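Side-chain contacts in putative xylanase (Bacteroides fragilis, PDB 2P1G), which is of unknown function but may hydrolyse glycosyl bonds, although it belongs to an N-acetylmuramoyl-L-alanine amidase-like family of the papain-like peptidase clan: residues 42-45 with 46-50; 83-86 with 87-90; 141-144 with 145-149. One frame throughout, in Å; residues are numbered along the deposited sequence.

Contact 1: 42-45 with 46-50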
ATOM      1  N   ASP A  42       6.124  -0.181  -8.411  1.00 13.15           N
ATOM      2  CA  ASP A  42       6.688  -0.293  -7.059  1.00 13.63           C
ATOM      3  C   ASP A  42       5.688  -0.996  -6.134  1.00 13.67           C
ATOM      4  O   ASP A  42       4.647  -1.471  -6.592  1.00 12.04           O
ATOM      5  CB  ASP A  42       7.165   1.067  -6.509  1.00 14.58           C
ATOM      6  CG  ASP A  42       6.045   2.100  -6.391  1.00 16.53           C
ATOM      7  OD1 ASP A  42       4.932   1.733  -5.957  1.00 16.35           O
ATOM      8  OD2 ASP A  42       6.299   3.299  -6.683  1.00 17.77           O
ATOM      9  N   CYS A  43       5.997  -1.090  -4.845  1.00 13.55           N
ATOM     10  CA  CYS A  43       5.140  -1.893  -3.989  1.00 15.54           C
ATOM     11  C   CYS A  43       3.687  -1.379  -3.952  1.00 14.10           C
ATOM     12  O   CYS A  43       2.737  -2.157  -3.872  1.00 14.09           O
ATOM     13  CB  CYS A  43       5.760  -2.043  -2.603  1.00 17.01           C
ATOM     14  SG  CYS A  43       5.461  -0.695  -1.498  1.00 27.53           S
ATOM     15  N   THR A  44       3.536  -0.064  -4.045  1.00 13.54           N
ATOM     16  CA  THR A  44       2.230   0.559  -3.955  1.00 12.77           C
ATOM     17  C   THR A  44       1.510   0.568  -5.296  1.00 11.62           C
ATOM     18  O   THR A  44       0.350   0.195  -5.361  1.00 10.13           O
ATOM     19  CB  THR A  44       2.346   1.967  -3.373  1.00 13.78           C
ATOM     20  OG1 THR A  44       2.694   1.845  -1.988  1.00 16.12           O
ATOM     21  CG2 THR A  44       1.013   2.706  -3.507  1.00 15.24           C
ATOM     22  N   THR A  45       2.184   0.956  -6.373  1.00 10.33           N
ATOM     23  CA  THR A  45       1.453   1.043  -7.649  1.00  9.20           C
ATOM     24  C   THR A  45       1.020  -0.358  -8.083  1.00  8.93           C
ATOM     25  O   THR A  45      -0.049  -0.511  -8.673  1.00  7.77           O
ATOM     26  CB  THR A  45       2.206   1.779  -8.779  1.00 10.92           C
ATOM     27  OG1 THR A  45       3.345   1.021  -9.185  1.00 11.09           O
ATOM     28  CG2 THR A  45       2.645   3.151  -8.328  1.00  9.85           C
ATOM     29  N   PHE A  46       1.809  -1.381  -7.745  1.00  8.99           N
ATOM     30  CA  PHE A  46       1.413  -2.744  -8.049  1.00  9.90           C
ATOM     31  C   PHE A  46       0.039  -3.035  -7.448  1.00  9.76           C
ATOM     32  O   PHE A  46      -0.885  -3.437  -8.154  1.00 10.56           O
ATOM     33  CB  PHE A  46       2.453  -3.769  -7.549  1.00 10.18           C
ATOM     34  CG  PHE A  46       1.933  -5.187  -7.514  1.00 11.45           C
ATOM     35  CD1 PHE A  46       1.278  -5.726  -8.636  1.00 10.78           C
ATOM     36  CD2 PHE A  46       2.057  -5.962  -6.368  1.00  9.80           C
ATOM     37  CE1 PHE A  46       0.776  -7.019  -8.629  1.00 12.09           C
ATOM     38  CE2 PHE A  46       1.552  -7.296  -6.345  1.00 11.78           C
ATOM     39  CZ  PHE A  46       0.923  -7.817  -7.487  1.00 12.24           C
ATOM     40  N   VAL A  47      -0.102  -2.815  -6.150  1.00  9.09           N
ATOM     41  CA  VAL A  47      -1.364  -3.092  -5.476  1.00 10.65           C
ATOM     42  C   VAL A  47      -2.499  -2.226  -6.020  1.00 11.16           C
ATOM     43  O   VAL A  47      -3.614  -2.723  -6.210  1.00 11.32           O
ATOM     44  CB  VAL A  47      -1.198  -2.985  -3.954  1.00 11.01           C
ATOM     45  CG1 VAL A  47      -2.534  -3.037  -3.236  1.00 10.91           C
ATOM     46  CG2 VAL A  47      -0.258  -4.086  -3.467  1.00 11.43           C
ATOM     47  N   GLU A  48      -2.204  -0.960  -6.334  1.00 10.88           N
ATOM     48  CA  GLU A  48      -3.244  -0.068  -6.861  1.00 10.67           C
ATOM     49  C   GLU A  48      -3.761  -0.585  -8.187  1.00 11.43           C
ATOM     50  O   GLU A  48      -4.976  -0.575  -8.400  1.00 10.76           O
ATOM     51  CB  GLU A  48      -2.733   1.356  -7.063  1.00  9.70           C
ATOM     52  CG  GLU A  48      -2.379   2.103  -5.773  1.00 11.42           C
ATOM     53  CD  GLU A  48      -1.852   3.507  -6.069  1.00 11.35           C
ATOM     54  OE1 GLU A  48      -1.099   3.699  -7.069  1.00 14.18           O
ATOM     55  OE2 GLU A  48      -2.168   4.395  -5.279  1.00 12.80           O
ATOM     56  N   TYR A  49      -2.850  -1.009  -9.079  1.00 11.46           N
ATOM     57  CA  TYR A  49      -3.304  -1.517 -10.390  1.00 12.01           C
ATOM     58  C   TYR A  49      -4.137  -2.773 -10.208  1.00 11.93           C
ATOM     59  O   TYR A  49      -5.204  -2.894 -10.793  1.00 12.55           O
ATOM     60  CB  TYR A  49      -2.153  -1.789 -11.375  1.00 11.84           C
ATOM     61  CG  TYR A  49      -1.323  -0.560 -11.703  1.00 11.83           C
ATOM     62  CD1 TYR A  49      -1.937   0.661 -12.023  1.00 12.77           C
ATOM     63  CD2 TYR A  49       0.069  -0.629 -11.729  1.00 11.76           C
ATOM     64  CE1 TYR A  49      -1.189   1.786 -12.305  1.00 13.21           C
ATOM     65  CE2 TYR A  49       0.848   0.514 -12.011  1.00 10.99           C
ATOM     66  CZ  TYR A  49       0.196   1.712 -12.306  1.00 14.10           C
ATOM     67  OH  TYR A  49       0.924   2.852 -12.588  1.00 14.90           O
ATOM     68  N   ALA A  50      -3.631  -3.711  -9.401  1.00 12.13           N
ATOM     69  CA  ALA A  50      -4.343  -4.952  -9.107  1.00 11.39           C
ATOM     70  C   ALA A  50      -5.761  -4.678  -8.577  1.00 11.92           C
ATOM     71  O   ALA A  50      -6.751  -5.253  -9.070  1.00 11.30           O
ATOM     72  CB  ALA A  50      -3.544  -5.779  -8.094  1.00 11.33           C
TER
HETATM   73  O   HOH W   1       3.845   2.298 -11.701  1.00 15.21           O
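Y49 lies alongside T45 one helical turn back, both side chains pointing the same way. The tyrosine runs over the T45 carbonyl from its root: Y49 CB already touches T45 O, Y49 CG is 3.3 Å from T45 O, and Y49 CD2 comes to 3.1 Å from T45 O, which sits over one ring face while also accepting the Y49 backbone N-H. Further out, Y49 CE2 rests 3.7 Å from T45 CB. At the tip, Y49 OH and T45 OG1 share one water, 3.1 Å and 2.9 Å from them respectively, and the phenol also accepts from the backbone N of N37.

T45 OG1 stands between its own backbone N and carbonyl carbon (chi1 68°), which turns it back toward D42. There it accepts from D42 N at 3.1 Å, while T45 N donates almost straight (171°) to D42 OD1 at 2.9 Å. T44 CG2 meets E48 CD obliquely at 3.9 Å, four residues on; E48 OE1 makes a salt bridge with R76 and OE2 takes a hydrogen bond from W95 NE1.

C43 packs on H191 of strand 189-198, and a cysteine starting a helix against a strand histidine recalls the papain-like clan. The reciprocal D42-T45 pair is a capping box: D42 OD1 takes the first-turn N-H of T45, and weakly that of T44, while T45 OG1 takes D42 N.

Contact 2: 83-86 with 87-90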
ATOM      1  N   ASP A  83      -5.149  16.967  -7.722  1.00 13.09           N
ATOM      2  CA  ASP A  83      -4.878  18.369  -7.380  1.00 14.14           C
ATOM      3  C   ASP A  83      -3.432  18.533  -6.879  1.00 13.56           C
ATOM      4  O   ASP A  83      -3.177  18.818  -5.704  1.00 13.80           O
ATOM      5  CB  ASP A  83      -5.890  18.875  -6.354  1.00 14.17           C
ATOM      6  CG  ASP A  83      -5.767  20.368  -6.069  1.00 17.64           C
ATOM      7  OD1 ASP A  83      -5.173  21.111  -6.886  1.00 19.15           O
ATOM      8  OD2 ASP A  83      -6.289  20.787  -5.017  1.00 20.00           O
ATOM      9  N   GLY A  84      -2.493  18.324  -7.793  1.00 13.51           N
ATOM     10  CA  GLY A  84      -1.091  18.516  -7.469  1.00 13.27           C
ATOM     11  C   GLY A  84      -0.527  17.306  -6.754  1.00 13.58           C
ATOM     12  O   GLY A  84      -1.251  16.353  -6.433  1.00 12.47           O
ATOM     13  N   TYR A  85       0.776  17.353  -6.502  1.00 12.98           N
ATOM     14  CA  TYR A  85       1.485  16.234  -5.894  1.00 12.81           C
ATOM     15  C   TYR A  85       0.893  15.815  -4.553  1.00 13.05           C
ATOM     16  O   TYR A  85       0.854  14.627  -4.239  1.00 12.74           O
ATOM     17  CB  TYR A  85       2.933  16.656  -5.693  1.00 13.10           C
ATOM     18  CG  TYR A  85       3.803  15.655  -4.972  1.00 12.20           C
ATOM     19  CD1 TYR A  85       4.264  14.511  -5.627  1.00 12.63           C
ATOM     20  CD2 TYR A  85       4.194  15.866  -3.643  1.00 13.77           C
ATOM     21  CE1 TYR A  85       5.127  13.591  -4.969  1.00 12.97           C
ATOM     22  CE2 TYR A  85       5.037  14.966  -2.981  1.00 13.05           C
ATOM     23  CZ  TYR A  85       5.485  13.826  -3.651  1.00 13.35           C
ATOM     24  OH  TYR A  85       6.312  12.933  -3.008  1.00 15.07           O
ATOM     25  N   THR A  86       0.463  16.784  -3.743  1.00 12.15           N
ATOM     26  CA  THR A  86       0.026  16.431  -2.388  1.00 12.43           C
ATOM     27  C   THR A  86      -1.371  15.822  -2.348  1.00 12.42           C
ATOM     28  O   THR A  86      -1.781  15.363  -1.292  1.00 12.97           O
ATOM     29  CB  THR A  86       0.112  17.595  -1.385  1.00 12.70           C
ATOM     30  OG1 THR A  86      -0.774  18.642  -1.785  1.00 12.02           O
ATOM     31  CG2 THR A  86       1.521  18.133  -1.314  1.00 10.96           C
ATOM     32  N   SER A  87      -2.094  15.832  -3.470  1.00 12.38           N
ATOM     33  CA  SER A  87      -3.387  15.132  -3.540  1.00 11.91           C
ATOM     34  C   SER A  87      -3.217  13.624  -3.696  1.00 12.04           C
ATOM     35  O   SER A  87      -4.171  12.853  -3.532  1.00 11.68           O
ATOM     36  CB  SER A  87      -4.243  15.684  -4.682  1.00 12.06           C
ATOM     37  OG  SER A  87      -3.671  15.340  -5.942  1.00 12.54           O
ATOM     38  N   ARG A  88      -2.015  13.196  -4.067  1.00 12.22           N
ATOM     39  CA  ARG A  88      -1.749  11.770  -4.206  1.00 12.69           C
ATOM     40  C   ARG A  88      -1.523  11.203  -2.810  1.00 11.92           C
ATOM     41  O   ARG A  88      -0.934  11.859  -1.952  1.00 11.46           O
ATOM     42  CB  ARG A  88      -0.504  11.555  -5.058  1.00 12.66           C
ATOM     43  CG  ARG A  88      -0.556  10.363  -5.993  1.00 17.03           C
ATOM     44  CD  ARG A  88       0.443  10.627  -7.151  1.00 21.47           C
ATOM     45  NE  ARG A  88       1.678  10.071  -6.711  1.00 24.30           N
ATOM     46  CZ  ARG A  88       2.905  10.489  -6.941  1.00 21.26           C
ATOM     47  NH1 ARG A  88       3.220  11.572  -7.680  1.00 20.16           N
ATOM     48  NH2 ARG A  88       3.831   9.756  -6.387  1.00 22.86           N
ATOM     49  N   LEU A  89      -1.984   9.980  -2.577  1.00 11.59           N
ATOM     50  CA  LEU A  89      -1.937   9.431  -1.238  1.00 12.53           C
ATOM     51  C   LEU A  89      -0.596   8.739  -1.012  1.00 14.21           C
ATOM     52  O   LEU A  89      -0.410   7.565  -1.393  1.00 16.90           O
ATOM     53  CB  LEU A  89      -3.102   8.461  -1.030  1.00 12.08           C
ATOM     54  CG  LEU A  89      -4.462   9.156  -0.997  1.00 10.60           C
ATOM     55  CD1 LEU A  89      -5.540   8.203  -1.478  1.00  9.76           C
ATOM     56  CD2 LEU A  89      -4.771   9.710   0.397  1.00 11.41           C
ATOM     57  N   HIS A  90       0.339   9.476  -0.424  1.00 13.62           N
ATOM     58  CA  HIS A  90       1.711   8.989  -0.221  1.00 13.31           C
ATOM     59  C   HIS A  90       1.881   8.131   1.017  1.00 13.05           C
ATOM     60  O   HIS A  90       2.606   7.140   0.983  1.00 13.65           O
ATOM     61  CB  HIS A  90       2.653  10.187  -0.130  1.00 13.89           C
ATOM     62  CG  HIS A  90       2.584  11.075  -1.331  1.00 13.31           C
ATOM     63  ND1 HIS A  90       3.026  10.665  -2.571  1.00 13.32           N
ATOM     64  CD2 HIS A  90       2.119  12.336  -1.491  1.00 13.23           C
ATOM     65  CE1 HIS A  90       2.832  11.637  -3.442  1.00 14.50           C
ATOM     66  NE2 HIS A  90       2.270  12.655  -2.815  1.00 11.80           N
TER
HETATM   67  O   HOH W   2      -0.836  13.284   0.334  1.00 12.86           O
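S87 reaches back to D83 and G84 with a hydroxyl that both receives and gives. D83 N donates to S87 OG at 2.8 Å, and S87 OG donates to G84 O at 2.7 Å, lying in the plane of that carbonyl. G84 O takes a second bond from S87 N, 3.1 Å away and well above the carbonyl plane, so one residue grips this oxygen from two directions. A chi1 of 69° tucks OG in over the serine's own backbone, within reach of G84 O.

Y85 O is likewise doubly held. R88 N and H90 NE2 approach it from opposite faces of its plane, the imidazole at 2.8 Å and the amide at 3.2 Å, which means that H90 carries a proton on NE2. The same geometry lays the imidazole over the tyrosine: H90 NE2 sits above the centre of the Y85 ring, and H90 CE1 is 3.4 Å from Y85 CZ, with the planes inclined at 32°. R88 O lies over the other face of the histidine.

R88 crosses the tyrosine obliquely, R88 NH1 3.7 Å from Y85 CD1, with guanidinium and ring planes perpendicular. Its charge is met by salt bridges to E27 and E32. Water 2 donates to both T86 O and R88 O, and T86 O also accepts from R78.

The two i to i+3 backbone bonds, S87 N to G84 O and R88 N to Y85 O, mark a short 3-10 turn, here in the loop joining helix 65-76 to helix 92-101, with serine and histidine side chains doubling the backbone bonds on its carbonyls.

Contact 3: 141-144 with 145-149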
ATOM      1  N   VAL A 141       5.547  21.047   1.162  1.00 12.50           N
ATOM      2  CA  VAL A 141       6.003  20.538   2.458  1.00 12.53           C
ATOM      3  C   VAL A 141       5.002  20.926   3.571  1.00 12.37           C
ATOM      4  O   VAL A 141       4.641  20.098   4.421  1.00 11.73           O
ATOM      5  CB  VAL A 141       7.417  21.038   2.802  1.00 12.50           C
ATOM      6  CG1 VAL A 141       7.815  20.604   4.206  1.00 13.32           C
ATOM      7  CG2 VAL A 141       8.404  20.501   1.785  1.00 13.35           C
ATOM      8  N   ALA A 142       4.553  22.179   3.541  1.00 12.08           N
ATOM      9  CA  ALA A 142       3.611  22.675   4.552  1.00 12.65           C
ATOM     10  C   ALA A 142       2.331  21.851   4.488  1.00 12.99           C
ATOM     11  O   ALA A 142       1.778  21.482   5.531  1.00 12.85           O
ATOM     12  CB  ALA A 142       3.278  24.145   4.318  1.00 12.86           C
ATOM     13  N   GLN A 143       1.868  21.572   3.277  1.00 13.31           N
ATOM     14  CA  GLN A 143       0.650  20.778   3.094  1.00 13.81           C
ATOM     15  C   GLN A 143       0.845  19.362   3.619  1.00 13.39           C
ATOM     16  O   GLN A 143      -0.033  18.823   4.303  1.00 13.04           O
ATOM     17  CB  GLN A 143       0.193  20.764   1.628  1.00 14.37           C
ATOM     18  CG  GLN A 143      -1.168  20.086   1.384  1.00 16.56           C
ATOM     19  CD  GLN A 143      -2.308  20.719   2.185  1.00 21.86           C
ATOM     20  OE1 GLN A 143      -2.696  21.854   1.929  1.00 23.05           O
ATOM     21  NE2 GLN A 143      -2.844  19.979   3.163  1.00 21.06           N
ATOM     22  N   MET A 144       1.989  18.743   3.314  1.00 13.12           N
ATOM     23  CA  MET A 144       2.219  17.365   3.790  1.00 11.41           C
ATOM     24  C   MET A 144       2.286  17.362   5.315  1.00 12.38           C
ATOM     25  O   MET A 144       1.759  16.453   5.957  1.00 11.76           O
ATOM     26  CB  MET A 144       3.486  16.763   3.172  1.00 11.38           C
ATOM     27  CG  MET A 144       3.355  16.315   1.698  1.00 11.51           C
ATOM     28  SD  MET A 144       1.852  15.383   1.190  1.00  4.69           S
ATOM     29  CE  MET A 144       1.918  14.028   2.395  1.00 13.72           C
ATOM     30  N   ALA A 145       2.893  18.393   5.901  1.00 12.19           N
ATOM     31  CA  ALA A 145       2.918  18.510   7.364  1.00 13.01           C
ATOM     32  C   ALA A 145       1.494  18.612   7.963  1.00 13.61           C
ATOM     33  O   ALA A 145       1.237  18.065   9.044  1.00 13.82           O
ATOM     34  CB  ALA A 145       3.775  19.704   7.807  1.00 13.35           C
ATOM     35  N   LYS A 146       0.578  19.289   7.265  1.00 14.31           N
ATOM     36  CA  LYS A 146      -0.818  19.352   7.723  1.00 15.42           C
ATOM     37  C   LYS A 146      -1.468  17.971   7.686  1.00 15.76           C
ATOM     38  O   LYS A 146      -2.184  17.588   8.621  1.00 16.27           O
ATOM     39  CB  LYS A 146      -1.635  20.333   6.888  1.00 15.98           C
ATOM     40  CG  LYS A 146      -1.288  21.789   7.136  1.00 18.18           C
ATOM     41  CD  LYS A 146      -2.106  22.682   6.198  1.00 23.97           C
ATOM     42  CE  LYS A 146      -1.480  24.061   6.051  1.00 27.61           C
ATOM     43  NZ  LYS A 146      -2.097  24.769   4.875  1.00 30.82           N
ATOM     44  N   TYR A 147      -1.192  17.216   6.630  1.00 15.18           N
ATOM     45  CA  TYR A 147      -1.752  15.868   6.518  1.00 15.71           C
ATOM     46  C   TYR A 147      -1.157  14.914   7.554  1.00 15.63           C
ATOM     47  O   TYR A 147      -1.887  14.115   8.182  1.00 15.72           O
ATOM     48  CB  TYR A 147      -1.577  15.316   5.103  1.00 15.18           C
ATOM     49  CG  TYR A 147      -2.398  15.997   4.029  1.00 15.93           C
ATOM     50  CD1 TYR A 147      -3.731  16.373   4.258  1.00 17.09           C
ATOM     51  CD2 TYR A 147      -1.866  16.206   2.764  1.00 15.55           C
ATOM     52  CE1 TYR A 147      -4.487  16.966   3.276  1.00 17.12           C
ATOM     53  CE2 TYR A 147      -2.612  16.801   1.758  1.00 15.29           C
ATOM     54  CZ  TYR A 147      -3.925  17.184   2.023  1.00 17.15           C
ATOM     55  OH  TYR A 147      -4.664  17.769   1.035  1.00 16.68           O
ATOM     56  N   GLU A 148       0.159  14.989   7.743  1.00 14.59           N
ATOM     57  CA  GLU A 148       0.829  14.220   8.795  1.00 15.29           C
ATOM     58  C   GLU A 148       0.228  14.512  10.164  1.00 16.33           C
ATOM     59  O   GLU A 148       0.003  13.592  10.971  1.00 16.28           O
ATOM     60  CB  GLU A 148       2.331  14.517   8.826  1.00 14.95           C
ATOM     61  CG  GLU A 148       3.068  14.045   7.563  1.00 13.43           C
ATOM     62  CD  GLU A 148       4.469  14.649   7.469  1.00 15.52           C
ATOM     63  OE1 GLU A 148       4.751  15.577   8.250  1.00 15.61           O
ATOM     64  OE2 GLU A 148       5.279  14.179   6.643  1.00 14.98           O
ATOM     65  N   LYS A 149      -0.025  15.792  10.435  1.00 17.29           N
ATOM     66  CA  LYS A 149      -0.507  16.179  11.763  1.00 19.84           C
ATOM     67  C   LYS A 149      -1.916  15.659  11.999  1.00 19.01           C
ATOM     68  O   LYS A 149      -2.253  15.261  13.120  1.00 19.71           O
ATOM     69  CB  LYS A 149      -0.466  17.704  11.959  1.00 19.47           C
ATOM     70  CG  LYS A 149       0.944  18.229  12.227  1.00 22.32           C
ATOM     71  CD  LYS A 149       0.957  19.733  12.580  1.00 23.97           C
ATOM     72  CE  LYS A 149       2.358  20.325  12.395  1.00 28.68           C
ATOM     73  NZ  LYS A 149       2.473  21.057  11.094  1.00 32.78           N
TER
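Q143 folds its amide over the ring of Y147, four residues on. Q143 NE2 lies above one ring face, offset toward the phenol end, 3.2 Å from Y147 CZ and 3.6 Å from Y147 OH. The amide is not flat on the ring: the two planes stand 42° apart, so the nitrogen leans in, and Q143 CG also touches the ring, 3.6 Å from Y147 CE2. The glutamine gets there by sending CG anti to its own N (chi1 -173°) and then bending at chi2 (58°), which turns NE2 toward the following turn and over the Y147 ring.

M144 treats the same ring differently. Its sulfur lies at the edge, near the ring plane, with M144 SD 4.1 Å from Y147 CD2, a Met-aromatic contact of the edge type. The methionine chain is bent at chi2 and chi3 where it meets that edge.

Behind these side chains runs the helical ladder from V141 O to E148 N. In the last bond between 141-144 and 145-149, E148 N meets M144 O at 2.8 Å, and E148 CG also passes 3.2 Å from M144 O. The glutamate then extends away to bonds with Y91 OH and S125 OG, so both its carboxylate oxygens have partners although the residue is buried.

Y147 has a further neighbour in R78, which makes a cation-pi contact with its ring. Helix 138-151 turns M144, A145 and E148 toward the short helix 123-126, meets T86 of the 83-90 loop through Q143 and M144, and leans V141 on the loop residues P128 and L134, leaving A142, K146 and K149 on the outside.

How the contacts relate
All three contacts are local and come in series along the chain, so none nests in or crosses another. Contact 1 opens helix 43-54, against strands 189-198 and 201-208. After helix 65-76, contact 2 turns the loop that leads to helix 92-101; its centre is about 16 Å from that of contact 1. R76 bridges the gap, pairing with E48 by its side chain and with L89 through the backbone, and W95 touches both residues too. Contact 3, within helix 138-151, packs directly on contact 2: T86 CG2 lies 3.7 Å from M144 SD. R78 joins them as well, serving T86 O and the Y147 ring.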